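PDB 6VSS: arginase, mitochondrial from Medicago truncatula, which hydrolyses L-arginine to urea and L-ornithine with a pair of manganese ions, and also converts agmatine to putrescine and urea. Local coordinates for residues B[86-89]-B[90-94]; B[271-274]-B[275-279]; B[287-291]-B[292-296]. All blocks are in the same frame, centred on the assembly; numbering follows the deposited sequence. Where two conformers were deposited one is given.

Contact 1 (B[86-89]-B[90-94])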
loop_
_atom_site.group_PDB
_atom_site.type_symbol
_atom_site.label_atom_id
_atom_site.label_comp_id
_atom_site.label_asym_id
_atom_site.label_seq_id
_atom_site.Cartn_x
_atom_site.Cartn_y
_atom_site.Cartn_z
ATOM N N PRO B 86 15.604 14.312 -7.715
ATOM C CA PRO B 86 16.507 13.553 -6.842
ATOM C C PRO B 86 16.114 12.075 -6.742
ATOM O O PRO B 86 17.002 11.238 -6.635
ATOM C CB PRO B 86 16.338 14.178 -5.442
ATOM C CG PRO B 86 15.867 15.581 -5.758
ATOM C CD PRO B 86 14.980 15.411 -6.982
ATOM N N ARG B 87 14.825 11.786 -6.856
ATOM C CA ARG B 87 14.304 10.383 -6.853
ATOM C C ARG B 87 14.751 9.702 -8.150
ATOM O O ARG B 87 15.187 8.585 -8.083
ATOM C CB ARG B 87 12.786 10.355 -6.636
ATOM C CG ARG B 87 12.385 10.687 -5.207
ATOM C CD ARG B 87 12.765 9.573 -4.247
ATOM N NE ARG B 87 11.772 8.495 -4.275
ATOM C CZ ARG B 87 10.583 8.581 -3.651
ATOM N NH1 ARG B 87 9.717 7.577 -3.696
ATOM N NH2 ARG B 87 10.270 9.685 -2.981
ATOM N N ILE B 88 14.691 10.421 -9.264
ATOM C CA ILE B 88 15.157 9.841 -10.564
ATOM C C ILE B 88 16.671 9.598 -10.511
ATOM O O ILE B 88 17.082 8.455 -10.794
ATOM C CB ILE B 88 14.744 10.705 -11.753
ATOM C CG1 ILE B 88 13.227 10.833 -11.874
ATOM C CG2 ILE B 88 15.335 10.162 -13.048
ATOM C CD1 ILE B 88 12.852 12.019 -12.773
ATOM N N ARG B 89 17.490 10.548 -10.074
ATOM C CA ARG B 89 18.954 10.262 -9.999
ATOM C C ARG B 89 19.222 9.046 -9.107
ATOM O O ARG B 89 20.109 8.259 -9.394
ATOM C CB ARG B 89 19.752 11.465 -9.531
ATOM C CG ARG B 89 19.633 12.611 -10.515
ATOM C CD ARG B 89 20.487 13.769 -10.164
ATOM N NE ARG B 89 19.933 14.360 -8.974
ATOM C CZ ARG B 89 19.111 15.417 -8.968
ATOM N NH1 ARG B 89 18.810 16.035 -10.087
ATOM N NH2 ARG B 89 18.684 15.908 -7.840
ATOM N N GLU B 90 18.603 8.972 -7.964
ATOM C CA GLU B 90 18.875 7.820 -7.087
ATOM C C GLU B 90 18.531 6.532 -7.854
ATOM O O GLU B 90 19.226 5.552 -7.695
ATOM C CB GLU B 90 18.069 7.920 -5.794
ATOM C CG GLU B 90 18.008 6.578 -5.133
ATOM C CD GLU B 90 17.302 6.577 -3.808
ATOM O OE1 GLU B 90 16.059 6.565 -3.810
ATOM O OE2 GLU B 90 18.004 6.633 -2.800
ATOM N N ALA B 91 17.390 6.472 -8.549
ATOM C CA ALA B 91 16.996 5.246 -9.262
ATOM C C ALA B 91 17.953 4.965 -10.434
ATOM O O ALA B 91 18.182 3.812 -10.710
ATOM C CB ALA B 91 15.551 5.328 -9.670
ATOM N N ILE B 92 18.508 5.980 -11.100
ATOM C CA ILE B 92 19.481 5.739 -12.191
ATOM C C ILE B 92 20.638 4.944 -11.613
ATOM O O ILE B 92 21.153 4.065 -12.307
ATOM C CB ILE B 92 19.994 7.041 -12.817
ATOM C CG1 ILE B 92 18.928 7.688 -13.690
ATOM C CG2 ILE B 92 21.258 6.802 -13.616
ATOM C CD1 ILE B 92 19.269 9.154 -14.003
ATOM N N TRP B 93 21.078 5.380 -10.439
ATOM C CA TRP B 93 22.304 4.929 -9.759
ATOM C C TRP B 93 21.888 3.905 -8.677
ATOM O O TRP B 93 22.641 3.760 -7.754
ATOM C CB TRP B 93 23.071 6.207 -9.353
ATOM C CG TRP B 93 23.787 6.853 -10.525
ATOM C CD1 TRP B 93 24.729 6.204 -11.277
ATOM C CD2 TRP B 93 23.634 8.154 -11.168
ATOM N NE1 TRP B 93 25.154 6.971 -12.333
ATOM C CE2 TRP B 93 24.527 8.190 -12.278
ATOM C CE3 TRP B 93 22.820 9.293 -10.973
ATOM C CZ2 TRP B 93 24.665 9.304 -13.127
ATOM C CZ3 TRP B 93 22.938 10.392 -11.819
ATOM C CH2 TRP B 93 23.834 10.386 -12.899
ATOM N N CYS B 94 20.801 3.105 -8.882
ATOM C CA CYS B 94 20.142 2.171 -7.898
ATOM C C CYS B 94 20.765 0.758 -7.840
ATOM O O CYS B 94 21.038 0.157 -8.917
ATOM C CB CYS B 94 18.663 1.952 -8.225
ATOM S SG CYS B 94 17.888 0.472 -7.485
HETATM O O HOH W 1 14.295 6.802 -6.180
#
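Trp93 leans its six-membered ring on Arg89, one helical turn earlier: CE3 of Trp93 comes to 4.0 Å from CB of Arg89, and CZ3 reaches CB and CG of that arginine, while Arg89 O lies at the ring edge, 3.3 Å from CE3 of Trp93. The indole and guanidinium planes are 33° apart, and the arginine offers its methylenes rather than its charged end. On one face of the indole stands CG2 of Ile92, 3.6 Å above the plane and over its centre. Trp93 N donates to Arg89 O at 3.2 Å, an i to i+4 bond at the C-terminal end of helix 84-92. This last turn packs on helix 323-339 beside the parallel sheet of the arginase fold, with the Trp93 side chain about 7 Å from that of ornithine-binding Thr97. Branched Ile88 and Ile92 suit that packing, CG2 of Ile88 meeting CD1 of Ile92 at 4.2 Å. Glu90 has CG anti to the backbone N (chi1 162°), which carries OE1 to a water 3.0 Å away that also donates to Arg87 O. That same OE1 accepts from Gln316 of a neighbouring subunit. Arg89, bent at chi3, gives NH1 to Asp118 and NE to Glu122 of that subunit. A buried guanidinium with two carboxylate partners should remain protonated, and the paired charges tie the helix to strand 113-118 and to the hexamer interface.

Contact 2 (B[271-274]-B[275-279]). With MN (manganese (II) ion), chain I.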
loop_
_atom_site.group_PDB
_atom_site.type_symbol
_atom_site.label_atom_id
_atom_site.label_comp_id
_atom_site.label_asym_id
_atom_site.label_seq_id
_atom_site.Cartn_x
_atom_site.Cartn_y
_atom_site.Cartn_z
ATOM N N ASP B 271 3.445 10.142 -18.179
ATOM C CA ASP B 271 2.002 9.773 -18.306
ATOM C C ASP B 271 1.679 9.339 -19.726
ATOM O O ASP B 271 0.587 8.775 -19.825
ATOM C CB ASP B 271 0.965 10.778 -17.809
ATOM C CG ASP B 271 0.781 12.035 -18.626
ATOM O OD1 ASP B 271 1.178 12.112 -19.768
ATOM O OD2 ASP B 271 0.297 12.951 -18.049
ATOM N N SER B 272 2.611 9.381 -20.688
ATOM C CA SER B 272 2.492 8.654 -21.974
ATOM C C SER B 272 2.293 7.155 -21.719
ATOM O O SER B 272 1.527 6.514 -22.447
ATOM C CB SER B 272 3.648 8.880 -22.904
ATOM O OG SER B 272 4.879 8.415 -22.371
ATOM N N LEU B 273 2.909 6.626 -20.684
ATOM C CA LEU B 273 2.840 5.175 -20.391
ATOM C C LEU B 273 1.538 4.853 -19.693
ATOM O O LEU B 273 0.990 5.719 -18.957
ATOM C CB LEU B 273 3.995 4.783 -19.488
ATOM C CG LEU B 273 5.370 4.841 -20.136
ATOM C CD1 LEU B 273 6.461 4.842 -19.073
ATOM C CD2 LEU B 273 5.544 3.671 -21.073
ATOM N N ASP B 274 1.046 3.641 -19.938
ATOM C CA ASP B 274 -0.159 3.159 -19.250
ATOM C C ASP B 274 0.088 3.297 -17.746
ATOM O O ASP B 274 1.189 3.100 -17.221
ATOM C CB ASP B 274 -0.488 1.732 -19.619
ATOM C CG ASP B 274 -1.906 1.400 -19.197
ATOM O OD1 ASP B 274 -2.852 1.775 -19.903
ATOM O OD2 ASP B 274 -2.047 0.759 -18.157
ATOM N N PRO B 275 -0.934 3.712 -16.986
ATOM C CA PRO B 275 -0.802 3.789 -15.534
ATOM C C PRO B 275 -0.502 2.430 -14.865
ATOM O O PRO B 275 -0.039 2.477 -13.819
ATOM C CB PRO B 275 -2.199 4.274 -15.072
ATOM C CG PRO B 275 -2.770 4.965 -16.250
ATOM C CD PRO B 275 -2.219 4.249 -17.461
ATOM N N SER B 276 -0.698 1.282 -15.498
ATOM C CA SER B 276 -0.295 -0.034 -14.932
ATOM C C SER B 276 1.240 -0.091 -14.833
ATOM O O SER B 276 1.769 -0.940 -14.074
ATOM C CB SER B 276 -0.779 -1.152 -15.790
ATOM O OG SER B 276 -0.284 -1.001 -17.133
ATOM N N ILE B 277 1.917 0.650 -15.716
ATOM C CA ILE B 277 3.402 0.717 -15.848
ATOM C C ILE B 277 3.942 1.899 -15.018
ATOM O O ILE B 277 5.001 1.776 -14.342
ATOM C CB ILE B 277 3.780 0.846 -17.353
ATOM C CG1 ILE B 277 3.184 -0.246 -18.247
ATOM C CG2 ILE B 277 5.265 0.864 -17.549
ATOM C CD1 ILE B 277 3.337 -1.610 -17.658
ATOM N N ALA B 278 3.260 3.020 -15.081
ATOM C CA ALA B 278 3.710 4.314 -14.543
ATOM C C ALA B 278 2.647 4.878 -13.615
ATOM O O ALA B 278 2.029 5.851 -13.967
ATOM C CB ALA B 278 4.012 5.269 -15.667
ATOM N N PRO B 279 2.356 4.256 -12.464
ATOM C CA PRO B 279 1.348 4.784 -11.574
ATOM C C PRO B 279 1.730 6.136 -10.953
ATOM O O PRO B 279 0.883 6.882 -10.627
ATOM C CB PRO B 279 1.159 3.694 -10.513
ATOM C CG PRO B 279 2.375 2.840 -10.602
ATOM C CD PRO B 279 2.944 3.026 -11.987
HETATM MN MN MN I . 0.766 14.354 -19.724
HETATM O O HOH W 2 0.664 6.617 -16.485
HETATM O O HOH W 3 0.596 16.442 -20.271
#
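Asp274 turns its carboxylate over the next two residues, making an Asx turn at the start of the short helical-angled run 275-277, in the loop that follows strand 264-269 of the arginase fold. Its side chain lies at about a right angle to the ring of Pro275, while OD2 reaches past the proline to Ser276. There it accepts two bonds from opposite faces of the carboxylate plane: the hydroxyl Ser276 OG, at 2.7 Å, arrives on the anti side, whereas Ser276 N, at 3.0 Å, comes from above, 36° out of the plane. With OG between its own backbone N and carbonyl carbon (chi1 57°), Ser276 turns the hydroxyl back to OD2, while the backbone of the turn presents N. Proline fits between them, as its nitrogen has no hydrogen to satisfy and its ring fixes the backbone as the turn begins. Asp274 O is doubly used as well, by Ile277 N from above the carbonyl plane and by Ala278 N in that plane at 3.0 Å. CB of Leu273 meets CB of Ala278 at 3.9 Å, where a small methyl allows close approach, and Leu273 CD1 lies near Ile277 CG2. The other oxygen, Asp274 OD1, takes the backbone N-H groups of Gly287 and Gly288. At the start of the loop the carboxylate of Asp271 leads away from the turn and chelates a manganese ion shared with Asp184, His186 and Asp269, its OD1 at 2.3 Å and its OD2 at 2.2 Å from the metal.

Contact 3 (B[287-291]-B[292-296])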
loop_
_atom_site.group_PDB
_atom_site.type_symbol
_atom_site.label_atom_id
_atom_site.label_comp_id
_atom_site.label_asym_id
_atom_site.label_seq_id
_atom_site.Cartn_x
_atom_site.Cartn_y
_atom_site.Cartn_z
ATOM N N GLY B 287 -5.108 3.110 -21.022
ATOM C CA GLY B 287 -4.941 2.809 -22.457
ATOM C C GLY B 287 -3.690 3.426 -23.061
ATOM O O GLY B 287 -3.773 3.785 -24.249
ATOM N N GLY B 288 -2.555 3.423 -22.333
ATOM C CA GLY B 288 -1.362 4.168 -22.714
ATOM C C GLY B 288 -0.352 3.267 -23.388
ATOM O O GLY B 288 -0.636 2.085 -23.582
ATOM N N LEU B 289 0.832 3.784 -23.619
ATOM C CA LEU B 289 1.974 3.029 -24.213
ATOM C C LEU B 289 2.518 1.967 -23.244
ATOM O O LEU B 289 2.440 2.152 -22.011
ATOM C CB LEU B 289 3.063 4.012 -24.576
ATOM C CG LEU B 289 2.655 5.046 -25.610
ATOM C CD1 LEU B 289 3.681 6.154 -25.702
ATOM C CD2 LEU B 289 2.457 4.401 -26.942
ATOM N N LEU B 290 3.098 0.924 -23.788
ATOM C CA LEU B 290 3.939 0.022 -22.982
ATOM C C LEU B 290 5.346 0.586 -23.019
ATOM O O LEU B 290 5.683 1.417 -23.896
ATOM C CB LEU B 290 3.905 -1.411 -23.514
ATOM C CG LEU B 290 2.517 -2.011 -23.715
ATOM C CD1 LEU B 290 2.651 -3.373 -24.405
ATOM C CD2 LEU B 290 1.798 -2.121 -22.380
ATOM N N PHE B 291 6.121 0.195 -22.028
ATOM C CA PHE B 291 7.491 0.708 -21.849
ATOM C C PHE B 291 8.304 0.533 -23.154
ATOM O O PHE B 291 8.951 1.494 -23.640
ATOM C CB PHE B 291 8.167 0.070 -20.632
ATOM C CG PHE B 291 9.426 0.811 -20.277
ATOM C CD1 PHE B 291 9.395 1.910 -19.434
ATOM C CD2 PHE B 291 10.643 0.476 -20.852
ATOM C CE1 PHE B 291 10.551 2.627 -19.120
ATOM C CE2 PHE B 291 11.799 1.195 -20.541
ATOM C CZ PHE B 291 11.748 2.271 -19.685
ATOM N N ARG B 292 8.211 -0.655 -23.724
ATOM C CA ARG B 292 8.906 -1.118 -24.946
ATOM C C ARG B 292 8.414 -0.316 -26.162
ATOM O O ARG B 292 9.094 -0.291 -27.161
ATOM C CB ARG B 292 8.663 -2.635 -24.905
ATOM C CG ARG B 292 9.204 -3.452 -26.061
ATOM C CD ARG B 292 10.688 -3.753 -26.057
ATOM N NE ARG B 292 11.203 -3.946 -24.712
ATOM C CZ ARG B 292 12.477 -3.705 -24.331
ATOM N NH1 ARG B 292 13.363 -3.231 -25.191
ATOM N NH2 ARG B 292 12.839 -3.900 -23.065
ATOM N N ASP B 293 7.245 0.308 -26.149
ATOM C CA ASP B 293 6.843 1.128 -27.330
ATOM C C ASP B 293 7.733 2.375 -27.396
ATOM O O ASP B 293 8.257 2.712 -28.457
ATOM C CB ASP B 293 5.388 1.605 -27.242
ATOM C CG ASP B 293 4.328 0.551 -27.453
ATOM O OD1 ASP B 293 4.399 -0.140 -28.453
ATOM O OD2 ASP B 293 3.416 0.486 -26.636
ATOM N N ILE B 294 7.942 3.044 -26.274
ATOM C CA ILE B 294 8.851 4.230 -26.253
ATOM C C ILE B 294 10.268 3.787 -26.705
ATOM O O ILE B 294 10.953 4.557 -27.444
ATOM C CB ILE B 294 8.861 4.885 -24.862
ATOM C CG1 ILE B 294 7.436 5.285 -24.447
ATOM C CG2 ILE B 294 9.802 6.081 -24.840
ATOM C CD1 ILE B 294 7.360 6.175 -23.260
ATOM N N LEU B 295 10.735 2.607 -26.267
ATOM C CA LEU B 295 12.137 2.190 -26.550
ATOM C C LEU B 295 12.262 1.883 -28.051
ATOM O O LEU B 295 13.281 2.208 -28.653
ATOM C CB LEU B 295 12.522 0.962 -25.706
ATOM C CG LEU B 295 12.642 1.201 -24.209
ATOM C CD1 LEU B 295 13.141 -0.013 -23.464
ATOM C CD2 LEU B 295 13.546 2.364 -23.913
ATOM N N ASN B 296 11.267 1.226 -28.631
ATOM C CA ASN B 296 11.263 0.925 -30.092
ATOM C C ASN B 296 11.414 2.225 -30.899
ATOM O O ASN B 296 12.282 2.310 -31.811
ATOM C CB ASN B 296 10.000 0.187 -30.487
ATOM C CG ASN B 296 9.950 -1.216 -29.924
ATOM O OD1 ASN B 296 10.961 -1.748 -29.487
ATOM N ND2 ASN B 296 8.782 -1.827 -29.933
#
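Asp293 reaches back from the first turn of its helix to the residues that lead into it. Its CB touches Leu290 O on one side, at 3.4 Å, and CD2 of Leu289 lies 4.1 Å from that CB. With CG anti to the carbonyl carbon (chi1 -72°), the carboxylate swings toward the N-terminal end, and OD2 accepts Leu290 N at 2.9 Å on its anti side, 20° out of the carboxylate plane. CB of Leu290 also approaches OD2, while OD1 forms a salt bridge with Arg249. Asp293 N donates to Leu290 O at 3.0 Å, from above the carbonyl plane. This is half of a capping box at the N-terminus of helix 291-300: Leu290, at the N-cap, has no side-chain acceptor, but the aspartate three residues on takes its backbone N-H. An acidic side chain suits this end, where the helix dipole would favour its negative charge. Flanking the cap, Leu289 CD1 meets Ile294 CG1 at 4.1 Å, two aliphatic chains crossing at about a right angle and both resting on Phe183 of strand 178-183. Phe291 presents its ring edge to Leu295, CE2 to CD1 at 3.4 Å, and packs against helix 323-339. That same Leu295 CD1 lies over one guanidinium face of Arg292, displaced toward its rim; NH1 of this arginine forms a salt bridge with Glu102, and NH2 bonds to Gly287 O of a neighbouring subunit.

Overall arrangement
Contacts 2 and 3 are neighbours, with centres about 9 Å apart, while contact 1 stands off, its nearest atoms about 11 Å from either. Contact 2 opens the loop after strand 264-269 and contact 3 carries that loop into helix 291-300; Asp274 N and Leu289 O, 2.9 Å apart, join them, and Ser272 packs on Ile294. Only contact 2 supplies a manganese ligand. In contact 3 the Leu289 side chain is about 11 Å from a manganese ion, and in contact 1 that of Ile88 is about 14 Å away. Trp93 of contact 1 is about 7 Å, side chain to side chain, from ornithine-binding Thr97. Helix 323-339 touches all three, and each also meets other subunits of the hexamer.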